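Local coordinates for probable oxidoreductase (Mycobacterium abscessus, PDB 4EYE), which probably acts as an oxidoreductase of the quinone oxidoreductase-like branch of the medium-chain dehydrogenase/reductase family, though its substrate is not established, at residues A152-L157 with I279-G284; V163-A168 with A185-V190; D229-P234 with G251-V256. All blocks are in the same frame, centred on the assembly; numbering follows the deposited sequence.

Contact 1: A152-L157 with I279-G284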
ATOM      1  N   ALA A 152     -13.370   1.509   6.351  1.00 20.01           N
ATOM      2  CA  ALA A 152     -14.073   2.340   7.323  1.00 20.57           C
ATOM      3  C   ALA A 152     -14.998   3.326   6.647  1.00 21.25           C
ATOM      4  O   ALA A 152     -16.117   3.512   7.109  1.00 22.51           O
ATOM      5  CB  ALA A 152     -13.083   3.064   8.190  1.00 19.97           C
ATOM      6  N   ARG A 153     -14.558   3.970   5.571  1.00 21.48           N
ATOM      7  CA  ARG A 153     -15.324   5.033   4.970  1.00 22.20           C
ATOM      8  C   ARG A 153     -16.168   4.570   3.790  1.00 22.40           C
ATOM      9  O   ARG A 153     -17.348   4.887   3.700  1.00 22.49           O
ATOM     10  CB  ARG A 153     -14.408   6.172   4.536  1.00 22.67           C
ATOM     11  CG  ARG A 153     -15.125   7.347   3.888  1.00 23.43           C
ATOM     12  CD  ARG A 153     -15.771   8.278   4.908  1.00 24.20           C
ATOM     13  NE  ARG A 153     -16.165   9.533   4.258  1.00 24.33           N
ATOM     14  CZ  ARG A 153     -16.147  10.722   4.831  1.00 24.93           C
ATOM     15  NH1 ARG A 153     -15.706  10.880   6.083  1.00 24.93           N
ATOM     16  NH2 ARG A 153     -16.530  11.774   4.149  1.00 24.98           N
ATOM     17  N   ARG A 154     -15.577   3.803   2.886  1.00 22.40           N
ATOM     18  CA  ARG A 154     -16.261   3.476   1.644  1.00 22.55           C
ATOM     19  C   ARG A 154     -17.184   2.289   1.774  1.00 23.41           C
ATOM     20  O   ARG A 154     -18.364   2.363   1.398  1.00 23.28           O
ATOM     21  CB  ARG A 154     -15.256   3.222   0.532  1.00 22.01           C
ATOM     22  CG  ARG A 154     -14.452   4.443   0.143  1.00 21.91           C
ATOM     23  CD  ARG A 154     -15.286   5.588  -0.433  1.00 22.43           C
ATOM     24  NE  ARG A 154     -15.884   5.213  -1.685  1.00 22.53           N
ATOM     25  CZ  ARG A 154     -17.188   5.242  -1.967  1.00 23.05           C
ATOM     26  NH1 ARG A 154     -18.068   5.732  -1.121  1.00 23.17           N
ATOM     27  NH2 ARG A 154     -17.593   4.796  -3.159  1.00 23.26           N
ATOM     28  N   GLY A 155     -16.652   1.188   2.301  1.00 23.67           N
ATOM     29  CA  GLY A 155     -17.401  -0.065   2.353  1.00 24.41           C
ATOM     30  C   GLY A 155     -18.148  -0.319   3.659  1.00 25.29           C
ATOM     31  O   GLY A 155     -18.989  -1.230   3.719  1.00 24.76           O
ATOM     32  N   GLN A 156     -17.888   0.510   4.672  1.00 25.54           N
ATOM     33  CA  GLN A 156     -18.461   0.349   5.991  1.00 27.20           C
ATOM     34  C   GLN A 156     -18.449  -1.117   6.504  1.00 26.18           C
ATOM     35  O   GLN A 156     -19.501  -1.671   6.880  1.00 25.57           O
ATOM     36  CB  GLN A 156     -19.869   0.948   6.048  1.00 30.14           C
ATOM     37  CG  GLN A 156     -19.882   2.458   5.801  1.00 33.54           C
ATOM     38  CD  GLN A 156     -21.281   3.050   5.823  1.00 39.00           C
ATOM     39  OE1 GLN A 156     -21.849   3.288   6.890  1.00 45.44           O
ATOM     40  NE2 GLN A 156     -21.843   3.316   4.634  1.00 42.65           N
ATOM     41  N   LEU A 157     -17.255  -1.703   6.555  1.00 24.76           N
ATOM     42  CA  LEU A 157     -17.073  -3.059   7.064  1.00 24.71           C
ATOM     43  C   LEU A 157     -17.549  -3.155   8.501  1.00 25.49           C
ATOM     44  O   LEU A 157     -17.365  -2.235   9.267  1.00 24.68           O
ATOM     45  CB  LEU A 157     -15.602  -3.452   7.001  1.00 24.28           C
ATOM     46  CG  LEU A 157     -15.274  -4.869   7.494  1.00 24.63           C
ATOM     47  CD1 LEU A 157     -16.051  -5.977   6.787  1.00 24.13           C
ATOM     48  CD2 LEU A 157     -13.763  -5.119   7.419  1.00 24.20           C
ATOM     49  N   ILE A 279     -18.230  -0.384  -5.404  1.00 25.19           N
ATOM     50  CA  ILE A 279     -17.819   0.751  -4.575  1.00 24.91           C
ATOM     51  C   ILE A 279     -16.437   1.221  -5.043  1.00 24.71           C
ATOM     52  O   ILE A 279     -15.428   0.523  -4.906  1.00 24.89           O
ATOM     53  CB  ILE A 279     -17.834   0.362  -3.089  1.00 25.10           C
ATOM     54  CG1 ILE A 279     -19.272  -0.018  -2.687  1.00 25.45           C
ATOM     55  CG2 ILE A 279     -17.295   1.497  -2.204  1.00 24.29           C
ATOM     56  CD1 ILE A 279     -19.339  -0.621  -1.317  1.00 25.77           C
ATOM     57  N   GLY A 280     -16.411   2.399  -5.650  1.00 24.91           N
ATOM     58  CA  GLY A 280     -15.160   2.975  -6.121  1.00 24.60           C
ATOM     59  C   GLY A 280     -14.370   3.417  -4.914  1.00 23.85           C
ATOM     60  O   GLY A 280     -14.931   3.966  -3.986  1.00 23.94           O
ATOM     61  N   VAL A 281     -13.081   3.119  -4.935  1.00 23.80           N
ATOM     62  CA  VAL A 281     -12.152   3.477  -3.889  1.00 23.09           C
ATOM     63  C   VAL A 281     -10.990   4.208  -4.570  1.00 23.09           C
ATOM     64  O   VAL A 281     -10.230   3.606  -5.315  1.00 24.28           O
ATOM     65  CB  VAL A 281     -11.612   2.234  -3.145  1.00 22.91           C
ATOM     66  CG1 VAL A 281     -10.617   2.652  -2.050  1.00 22.01           C
ATOM     67  CG2 VAL A 281     -12.753   1.376  -2.556  1.00 22.54           C
ATOM     68  N   ALA A 282     -10.855   5.500  -4.306  1.00 22.30           N
ATOM     69  CA  ALA A 282      -9.788   6.325  -4.887  1.00 22.19           C
ATOM     70  C   ALA A 282      -9.278   7.197  -3.751  1.00 21.69           C
ATOM     71  O   ALA A 282      -9.772   8.279  -3.537  1.00 20.92           O
ATOM     72  CB  ALA A 282     -10.322   7.201  -6.061  1.00 22.48           C
ATOM     73  N   TRP A 283      -8.290   6.675  -3.016  1.00 21.81           N
ATOM     74  CA  TRP A 283      -7.845   7.264  -1.748  1.00 21.47           C
ATOM     75  C   TRP A 283      -7.162   8.590  -1.967  1.00 21.97           C
ATOM     76  O   TRP A 283      -7.489   9.600  -1.298  1.00 21.02           O
ATOM     77  CB  TRP A 283      -6.927   6.267  -1.077  1.00 20.88           C
ATOM     78  CG  TRP A 283      -6.195   6.707   0.145  1.00 20.69           C
ATOM     79  CD1 TRP A 283      -4.855   6.493   0.440  1.00 20.33           C
ATOM     80  CD2 TRP A 283      -6.737   7.430   1.298  1.00 20.68           C
ATOM     81  NE1 TRP A 283      -4.547   7.024   1.646  1.00 20.77           N
ATOM     82  CE2 TRP A 283      -5.628   7.622   2.205  1.00 20.61           C
ATOM     83  CE3 TRP A 283      -7.973   7.985   1.614  1.00 20.93           C
ATOM     84  CZ2 TRP A 283      -5.776   8.276   3.417  1.00 20.76           C
ATOM     85  CZ3 TRP A 283      -8.114   8.664   2.827  1.00 21.01           C
ATOM     86  CH2 TRP A 283      -7.057   8.778   3.718  1.00 21.04           C
ATOM     87  N   GLY A 284      -6.193   8.586  -2.895  1.00 23.46           N
ATOM     88  CA  GLY A 284      -5.444   9.819  -3.276  1.00 24.11           C
ATOM     89  C   GLY A 284      -6.397  10.953  -3.595  1.00 25.75           C
ATOM     90  O   GLY A 284      -6.310  12.046  -3.043  1.00 25.75           O
TER
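Arg154, in the C-terminal part of helix 143-154, reaches across to Ile279 and Gly280 on strand 277-280. That strand is the outermost one at this side of the six-stranded parallel sheet of the Rossmann-like domain. The contact therefore ties this helix to the border strand of the sheet. It lies at the surface.

The arginine does nearly all the work. CB of Arg154 starts beside the branch of Ile279, 3.8 Å from CG2 of Ile279. CG then stands anti to the carbonyl carbon (chi1 -66°), and the chain is bent at chi2 and chi3, which curls the guanidinium round to meet Gly280 O. CD of Arg154 comes within 3.9 Å of Gly280 O. The guanidinium then grips that single oxygen side-on with two nitrogens, and the oxygen lies almost exactly in the guanidinium plane. NE of Arg154 approaches nearly head-on to the carbonyl, 2.8 Å from Gly280 O. NH2 comes in the carbonyl plane, on a lone pair. The pairing fixes the rotation of the flat group. The Ile279 methyl CG2 lies over one face of the guanidinium, nearer its edge than its centre, 3.4 Å from Arg154 NH2.

Other touches are lighter. Val281 CG2 lies 4.4 Å from Arg154 CB, and Leu254 also packs on Val281. Backbone bonds to Leu253 and Val255 hold Ile279 in the sheet. At the far end of the isoleucine, CD1 of Ile279 rests 4.2 Å from CA of Gly155.

Contact 2: V163-A168 with A185-V190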
ATOM      1  N   VAL A 163     -15.162 -11.169   4.410  1.00 22.04           N
ATOM      2  CA  VAL A 163     -14.503 -10.427   3.344  1.00 21.44           C
ATOM      3  C   VAL A 163     -13.702 -11.374   2.487  1.00 21.25           C
ATOM      4  O   VAL A 163     -12.951 -12.204   2.999  1.00 21.36           O
ATOM      5  CB  VAL A 163     -13.586  -9.325   3.922  1.00 21.03           C
ATOM      6  CG1 VAL A 163     -12.871  -8.522   2.804  1.00 20.71           C
ATOM      7  CG2 VAL A 163     -14.404  -8.398   4.814  1.00 20.97           C
ATOM      8  N   LEU A 164     -13.905 -11.272   1.174  1.00 20.99           N
ATOM      9  CA  LEU A 164     -13.111 -11.976   0.209  1.00 20.78           C
ATOM     10  C   LEU A 164     -12.025 -11.007  -0.246  1.00 20.32           C
ATOM     11  O   LEU A 164     -12.345  -9.940  -0.786  1.00 20.06           O
ATOM     12  CB  LEU A 164     -13.924 -12.399  -1.018  1.00 21.05           C
ATOM     13  CG  LEU A 164     -13.145 -13.007  -2.189  1.00 21.20           C
ATOM     14  CD1 LEU A 164     -12.617 -14.337  -1.681  1.00 21.53           C
ATOM     15  CD2 LEU A 164     -14.003 -13.167  -3.458  1.00 21.61           C
ATOM     16  N   VAL A 165     -10.776 -11.411  -0.083  1.00 19.99           N
ATOM     17  CA  VAL A 165      -9.640 -10.604  -0.529  1.00 19.94           C
ATOM     18  C   VAL A 165      -9.000 -11.313  -1.719  1.00 20.22           C
ATOM     19  O   VAL A 165      -8.532 -12.440  -1.599  1.00 20.24           O
ATOM     20  CB  VAL A 165      -8.577 -10.353   0.572  1.00 19.54           C
ATOM     21  CG1 VAL A 165      -7.418  -9.517  -0.006  1.00 19.36           C
ATOM     22  CG2 VAL A 165      -9.187  -9.652   1.805  1.00 19.43           C
ATOM     23  N   LEU A 166      -8.977 -10.628  -2.855  1.00 20.62           N
ATOM     24  CA  LEU A 166      -8.322 -11.126  -4.074  1.00 21.22           C
ATOM     25  C   LEU A 166      -6.896 -10.566  -4.130  1.00 21.44           C
ATOM     26  O   LEU A 166      -6.553  -9.600  -3.415  1.00 20.89           O
ATOM     27  CB  LEU A 166      -9.132 -10.696  -5.301  1.00 21.61           C
ATOM     28  CG  LEU A 166     -10.580 -11.271  -5.397  1.00 21.95           C
ATOM     29  CD1 LEU A 166     -11.379 -10.645  -6.519  1.00 21.99           C
ATOM     30  CD2 LEU A 166     -10.509 -12.755  -5.668  1.00 22.33           C
ATOM     31  N   GLY A 167      -6.056 -11.153  -4.986  1.00 21.70           N
ATOM     32  CA  GLY A 167      -4.621 -10.734  -5.079  1.00 21.52           C
ATOM     33  C   GLY A 167      -3.959 -10.683  -3.697  1.00 21.07           C
ATOM     34  O   GLY A 167      -3.243  -9.734  -3.349  1.00 21.02           O
ATOM     35  N   ALA A 168      -4.280 -11.682  -2.888  1.00 20.90           N
ATOM     36  CA  ALA A 168      -4.215 -11.564  -1.433  1.00 20.31           C
ATOM     37  C   ALA A 168      -2.787 -11.464  -0.892  1.00 20.12           C
ATOM     38  O   ALA A 168      -2.603 -10.875   0.149  1.00 19.76           O
ATOM     39  CB  ALA A 168      -4.938 -12.725  -0.788  1.00 20.38           C
ATOM     40  N   ALA A 185     -13.540  -8.976  11.213  1.00 24.65           N
ATOM     41  CA  ALA A 185     -14.082  -9.712  10.077  1.00 25.12           C
ATOM     42  C   ALA A 185     -13.476 -11.119   9.937  1.00 25.56           C
ATOM     43  O   ALA A 185     -12.400 -11.413  10.435  1.00 26.41           O
ATOM     44  CB  ALA A 185     -13.895  -8.959   8.758  1.00 24.27           C
ATOM     45  N   LYS A 186     -14.184 -11.964   9.210  1.00 25.94           N
ATOM     46  CA  LYS A 186     -13.623 -13.213   8.691  1.00 26.10           C
ATOM     47  C   LYS A 186     -13.131 -12.961   7.285  1.00 24.85           C
ATOM     48  O   LYS A 186     -13.764 -12.218   6.539  1.00 24.09           O
ATOM     49  CB  LYS A 186     -14.683 -14.312   8.689  1.00 27.96           C
ATOM     50  CG  LYS A 186     -14.189 -15.690   8.204  1.00 29.61           C
ATOM     51  CD  LYS A 186     -15.244 -16.824   8.370  1.00 31.53           C
ATOM     52  CE  LYS A 186     -14.745 -18.139   7.727  1.00 32.61           C
ATOM     53  NZ  LYS A 186     -15.548 -19.345   8.115  1.00 35.11           N
ATOM     54  N   VAL A 187     -11.983 -13.553   6.961  1.00 23.76           N
ATOM     55  CA  VAL A 187     -11.314 -13.316   5.713  1.00 23.25           C
ATOM     56  C   VAL A 187     -11.106 -14.619   4.945  1.00 23.25           C
ATOM     57  O   VAL A 187     -10.487 -15.565   5.432  1.00 23.41           O
ATOM     58  CB  VAL A 187      -9.926 -12.614   5.885  1.00 22.78           C
ATOM     59  CG1 VAL A 187      -9.229 -12.514   4.539  1.00 22.31           C
ATOM     60  CG2 VAL A 187     -10.064 -11.214   6.483  1.00 22.18           C
ATOM     61  N   ILE A 188     -11.638 -14.639   3.731  1.00 23.01           N
ATOM     62  CA  ILE A 188     -11.312 -15.657   2.747  1.00 23.25           C
ATOM     63  C   ILE A 188     -10.381 -14.972   1.756  1.00 23.13           C
ATOM     64  O   ILE A 188     -10.728 -13.901   1.249  1.00 22.48           O
ATOM     65  CB  ILE A 188     -12.574 -16.174   2.015  1.00 23.17           C
ATOM     66  CG1 ILE A 188     -13.520 -16.878   2.993  1.00 23.52           C
ATOM     67  CG2 ILE A 188     -12.198 -17.215   0.960  1.00 23.22           C
ATOM     68  CD1 ILE A 188     -14.931 -17.065   2.458  1.00 23.46           C
ATOM     69  N   ALA A 189      -9.216 -15.565   1.511  1.00 23.48           N
ATOM     70  CA  ALA A 189      -8.242 -15.024   0.593  1.00 24.02           C
ATOM     71  C   ALA A 189      -8.103 -15.922  -0.622  1.00 25.43           C
ATOM     72  O   ALA A 189      -8.042 -17.163  -0.481  1.00 26.49           O
ATOM     73  CB  ALA A 189      -6.909 -14.907   1.297  1.00 23.63           C
ATOM     74  N   VAL A 190      -8.059 -15.316  -1.805  1.00 25.93           N
ATOM     75  CA  VAL A 190      -7.739 -16.047  -3.040  1.00 26.96           C
ATOM     76  C   VAL A 190      -6.372 -15.598  -3.527  1.00 27.08           C
ATOM     77  O   VAL A 190      -6.086 -14.396  -3.528  1.00 25.82           O
ATOM     78  CB  VAL A 190      -8.776 -15.807  -4.130  1.00 27.47           C
ATOM     79  CG1 VAL A 190      -8.379 -16.548  -5.413  1.00 28.44           C
ATOM     80  CG2 VAL A 190     -10.133 -16.322  -3.649  1.00 28.20           C
TER
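Val163 and Val187 form the first bridge of a parallel strand pair. The pair belongs to the beta-alpha-beta unit of strand 162-165, helix 171-182 and strand 186-191, part of the Rossmann-like sheet. Val163 N donates to Lys186 O at 2.8 Å, and Val163 O accepts from Ile188 N. The CG2 methyl of Val163 meets Ala185 CB.

Leu164 points to the other face, with Ile188. Its CG is anti to the backbone N (chi1 173°), and CD1 bends over the neighbouring strand. There CD1 of Leu164 lies 3.9 Å from Ile188 CG2 and 3.7 Å from Val190 CG2. One methyl thus touches both residues.

Val165 returns to the face of Val163. Val165 N donates to Ile188 O at 2.8 Å, and Val165 O accepts from Val190 N. The Val165 CG2 methyl meets Val187 CG1 obliquely, 4.0 Å apart.

Leu166 follows the strand and lies side by side with Val190, CD2 of Leu166 3.8 Å from Val190 CB. Gly167 has positive phi, which favours glycine. The turn here opens the glycine-rich loop that leads into helix 171-182, where relatives usually bind the dinucleotide cofactor. Ala168 CB packs 3.6 Å from Ala189 CB, and Ala168 N makes a weak bond to Val190 O.

The contact is buried between two helical layers. Helix 171-182 covers the face of Val165 and Val187 through Ala176 and Ala180. Trp215 and Val219 of helix 215-222 cover Leu164 on the other face. On the far edge of strand 162-165, Leu164 and Leu166 bond through their backbones to strand 228-233.

Contact 3: D229-P234 with G251-V256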
ATOM      1  N   ASP A 229     -19.870 -10.865   2.219  1.00 25.21           N
ATOM      2  CA  ASP A 229     -20.454  -9.539   2.395  1.00 24.56           C
ATOM      3  C   ASP A 229     -19.730  -8.470   1.632  1.00 23.78           C
ATOM      4  O   ASP A 229     -20.335  -7.481   1.221  1.00 23.99           O
ATOM      5  CB  ASP A 229     -20.445  -9.193   3.854  1.00 24.42           C
ATOM      6  CG  ASP A 229     -21.244 -10.183   4.658  1.00 24.79           C
ATOM      7  OD1 ASP A 229     -22.456 -10.286   4.384  1.00 24.72           O
ATOM      8  OD2 ASP A 229     -20.672 -10.812   5.552  1.00 24.62           O
ATOM      9  N   MET A 230     -18.435  -8.687   1.447  1.00 22.90           N
ATOM     10  CA  MET A 230     -17.561  -7.734   0.808  1.00 22.50           C
ATOM     11  C   MET A 230     -16.454  -8.425   0.059  1.00 22.18           C
ATOM     12  O   MET A 230     -15.909  -9.432   0.504  1.00 22.11           O
ATOM     13  CB  MET A 230     -16.942  -6.800   1.869  1.00 22.13           C
ATOM     14  CG  MET A 230     -16.041  -5.704   1.285  1.00 21.81           C
ATOM     15  SD  MET A 230     -15.413  -4.634   2.610  1.00 21.35           S
ATOM     16  CE  MET A 230     -16.954  -3.915   3.190  1.00 21.31           C
ATOM     17  N   VAL A 231     -16.100  -7.856  -1.082  1.00 22.09           N
ATOM     18  CA  VAL A 231     -14.983  -8.326  -1.852  1.00 21.94           C
ATOM     19  C   VAL A 231     -14.010  -7.163  -1.974  1.00 21.81           C
ATOM     20  O   VAL A 231     -14.422  -6.034  -2.270  1.00 22.29           O
ATOM     21  CB  VAL A 231     -15.421  -8.830  -3.258  1.00 22.11           C
ATOM     22  CG1 VAL A 231     -14.209  -9.005  -4.156  1.00 21.73           C
ATOM     23  CG2 VAL A 231     -16.259 -10.101  -3.172  1.00 22.10           C
ATOM     24  N   VAL A 232     -12.721  -7.427  -1.759  1.00 22.15           N
ATOM     25  CA  VAL A 232     -11.652  -6.475  -2.071  1.00 22.63           C
ATOM     26  C   VAL A 232     -10.924  -6.938  -3.311  1.00 23.83           C
ATOM     27  O   VAL A 232     -10.371  -8.052  -3.365  1.00 23.99           O
ATOM     28  CB  VAL A 232     -10.680  -6.291  -0.892  1.00 22.49           C
ATOM     29  CG1 VAL A 232      -9.481  -5.395  -1.299  1.00 22.00           C
ATOM     30  CG2 VAL A 232     -11.431  -5.690   0.307  1.00 22.04           C
ATOM     31  N   ASP A 233     -10.948  -6.099  -4.329  1.00 25.89           N
ATOM     32  CA  ASP A 233     -10.376  -6.454  -5.624  1.00 28.32           C
ATOM     33  C   ASP A 233      -9.322  -5.456  -6.082  1.00 29.01           C
ATOM     34  O   ASP A 233      -9.678  -4.392  -6.588  1.00 28.60           O
ATOM     35  CB  ASP A 233     -11.485  -6.529  -6.677  1.00 30.28           C
ATOM     36  CG  ASP A 233     -10.949  -6.937  -8.039  1.00 32.17           C
ATOM     37  OD1 ASP A 233      -9.782  -7.407  -8.123  1.00 31.46           O
ATOM     38  OD2 ASP A 233     -11.694  -6.768  -9.027  1.00 36.89           O
ATOM     39  N   PRO A 234      -8.027  -5.773  -5.865  1.00 30.84           N
ATOM     40  CA  PRO A 234      -6.939  -4.925  -6.338  1.00 33.27           C
ATOM     41  C   PRO A 234      -6.381  -5.392  -7.688  1.00 36.71           C
ATOM     42  O   PRO A 234      -5.395  -4.833  -8.159  1.00 41.14           O
ATOM     43  CB  PRO A 234      -5.876  -5.099  -5.245  1.00 32.16           C
ATOM     44  CG  PRO A 234      -6.112  -6.445  -4.677  1.00 32.14           C
ATOM     45  CD  PRO A 234      -7.486  -6.923  -5.124  1.00 31.06           C
ATOM     46  N   GLY A 251     -24.278  -7.352  -0.780  1.00 28.72           N
ATOM     47  CA  GLY A 251     -22.827  -7.346  -0.647  1.00 27.70           C
ATOM     48  C   GLY A 251     -22.182  -6.218  -1.440  1.00 27.62           C
ATOM     49  O   GLY A 251     -22.823  -5.568  -2.265  1.00 27.58           O
ATOM     50  N   ARG A 252     -20.906  -5.954  -1.180  1.00 26.99           N
ATOM     51  CA  ARG A 252     -20.262  -4.912  -1.900  1.00 27.03           C
ATOM     52  C   ARG A 252     -18.860  -5.257  -2.316  1.00 26.51           C
ATOM     53  O   ARG A 252     -18.136  -5.971  -1.630  1.00 25.55           O
ATOM     54  CB  ARG A 252     -20.360  -3.590  -1.156  1.00 27.29           C
ATOM     55  CG  ARG A 252     -19.944  -3.647   0.283  1.00 28.10           C
ATOM     56  CD  ARG A 252     -21.088  -3.804   1.248  1.00 27.92           C
ATOM     57  NE  ARG A 252     -20.655  -3.408   2.578  1.00 27.31           N
ATOM     58  CZ  ARG A 252     -20.549  -4.186   3.643  1.00 26.90           C
ATOM     59  NH1 ARG A 252     -20.821  -5.471   3.590  1.00 28.19           N
ATOM     60  NH2 ARG A 252     -20.142  -3.670   4.784  1.00 26.60           N
ATOM     61  N   LEU A 253     -18.514  -4.797  -3.500  1.00 27.11           N
ATOM     62  CA  LEU A 253     -17.235  -5.094  -4.075  1.00 27.33           C
ATOM     63  C   LEU A 253     -16.461  -3.794  -4.174  1.00 27.09           C
ATOM     64  O   LEU A 253     -16.923  -2.861  -4.819  1.00 27.98           O
ATOM     65  CB  LEU A 253     -17.435  -5.720  -5.459  1.00 28.04           C
ATOM     66  CG  LEU A 253     -16.117  -6.182  -6.087  1.00 28.03           C
ATOM     67  CD1 LEU A 253     -16.422  -7.426  -6.901  1.00 29.02           C
ATOM     68  CD2 LEU A 253     -15.459  -5.095  -6.901  1.00 28.00           C
ATOM     69  N   LEU A 254     -15.320  -3.732  -3.508  1.00 26.47           N
ATOM     70  CA  LEU A 254     -14.444  -2.577  -3.574  1.00 26.49           C
ATOM     71  C   LEU A 254     -13.379  -2.788  -4.619  1.00 26.39           C
ATOM     72  O   LEU A 254     -12.627  -3.768  -4.592  1.00 26.14           O
ATOM     73  CB  LEU A 254     -13.783  -2.292  -2.232  1.00 26.28           C
ATOM     74  CG  LEU A 254     -14.682  -2.327  -0.975  1.00 27.73           C
ATOM     75  CD1 LEU A 254     -14.041  -1.564   0.192  1.00 26.93           C
ATOM     76  CD2 LEU A 254     -16.122  -1.885  -1.177  1.00 27.37           C
ATOM     77  N   VAL A 255     -13.315  -1.861  -5.549  1.00 27.38           N
ATOM     78  CA  VAL A 255     -12.264  -1.875  -6.545  1.00 28.47           C
ATOM     79  C   VAL A 255     -11.225  -0.890  -6.105  1.00 27.41           C
ATOM     80  O   VAL A 255     -11.517   0.289  -6.015  1.00 26.42           O
ATOM     81  CB  VAL A 255     -12.803  -1.512  -7.944  1.00 29.94           C
ATOM     82  CG1 VAL A 255     -11.632  -1.367  -8.927  1.00 30.39           C
ATOM     83  CG2 VAL A 255     -13.785  -2.607  -8.396  1.00 30.31           C
ATOM     84  N   VAL A 256     -10.026  -1.388  -5.821  1.00 28.10           N
ATOM     85  CA  VAL A 256      -8.990  -0.590  -5.206  1.00 28.68           C
ATOM     86  C   VAL A 256      -7.785  -0.424  -6.126  1.00 30.37           C
ATOM     87  O   VAL A 256      -7.218  -1.428  -6.556  1.00 31.93           O
ATOM     88  CB  VAL A 256      -8.541  -1.247  -3.902  1.00 28.56           C
ATOM     89  CG1 VAL A 256      -7.484  -0.393  -3.235  1.00 29.29           C
ATOM     90  CG2 VAL A 256      -9.762  -1.466  -3.013  1.00 28.13           C
TER
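Two neighbouring parallel strands of the Rossmann-like sheet, 228-233 and 251-255, pair here in register from Met230-Arg252 to Asp233-Val255. Backbone bonds alternate along the ladder. Val231 N donates to Arg252 O, and Val231 O accepts from Leu254 N, each at 2.8 Å. Asp233 N then bonds to Leu254 O.

Arg252 adds a side-chain link. Its CG sits between the backbone N and the carbonyl carbon (chi1 50°), and the chain bends at chi2 toward Asp229. NH1 of Arg252 reaches Asp229 O at 3.1 Å, from above the carbonyl plane. Arg252 N reaches Asp229 O from the opposite face, at 2.9 Å. Met230 lies obliquely across the arginine. Met230 CE covers one guanidinium face, 3.6 Å from Arg252 CZ, while Met230 SD lies 4.1 Å from Leu254 CD1. On the other sheet face, Val231 CG1 packs on Leu253 CD1.

Beyond the pair, NH2 of Arg252 forms a salt bridge with Glu161 and a bond to Gly155 O. Asp229 OD2 accepts from Thr162 N. Polar partners and a methyl therefore fix the position and rotation of the guanidinium, and the Glu161 carboxylate probably balances its charge.

In the fold
All three contacts reach the same six-stranded parallel sheet. Contacts 2 and 3 are strand pairs within it. They adjoin, because strands 162-165 and 228-233 are neighbours bonded through Leu164. Contact 2 is buried and almost wholly apolar beyond its backbone ladder. Contact 3 is partly buried and adds one charged side chain, Arg252. Contact 1 is a surface contact that joins helix 143-154 to the border strand, and a guanidinium makes its hydrogen bonds in place of a ladder. Strands 251-255 and 277-280 are neighbours, and Arg252 of contact 3 also bonds Gly155 O of contact 1. Leu157 packs on Val163 and Ala185, joining contacts 1 and 2.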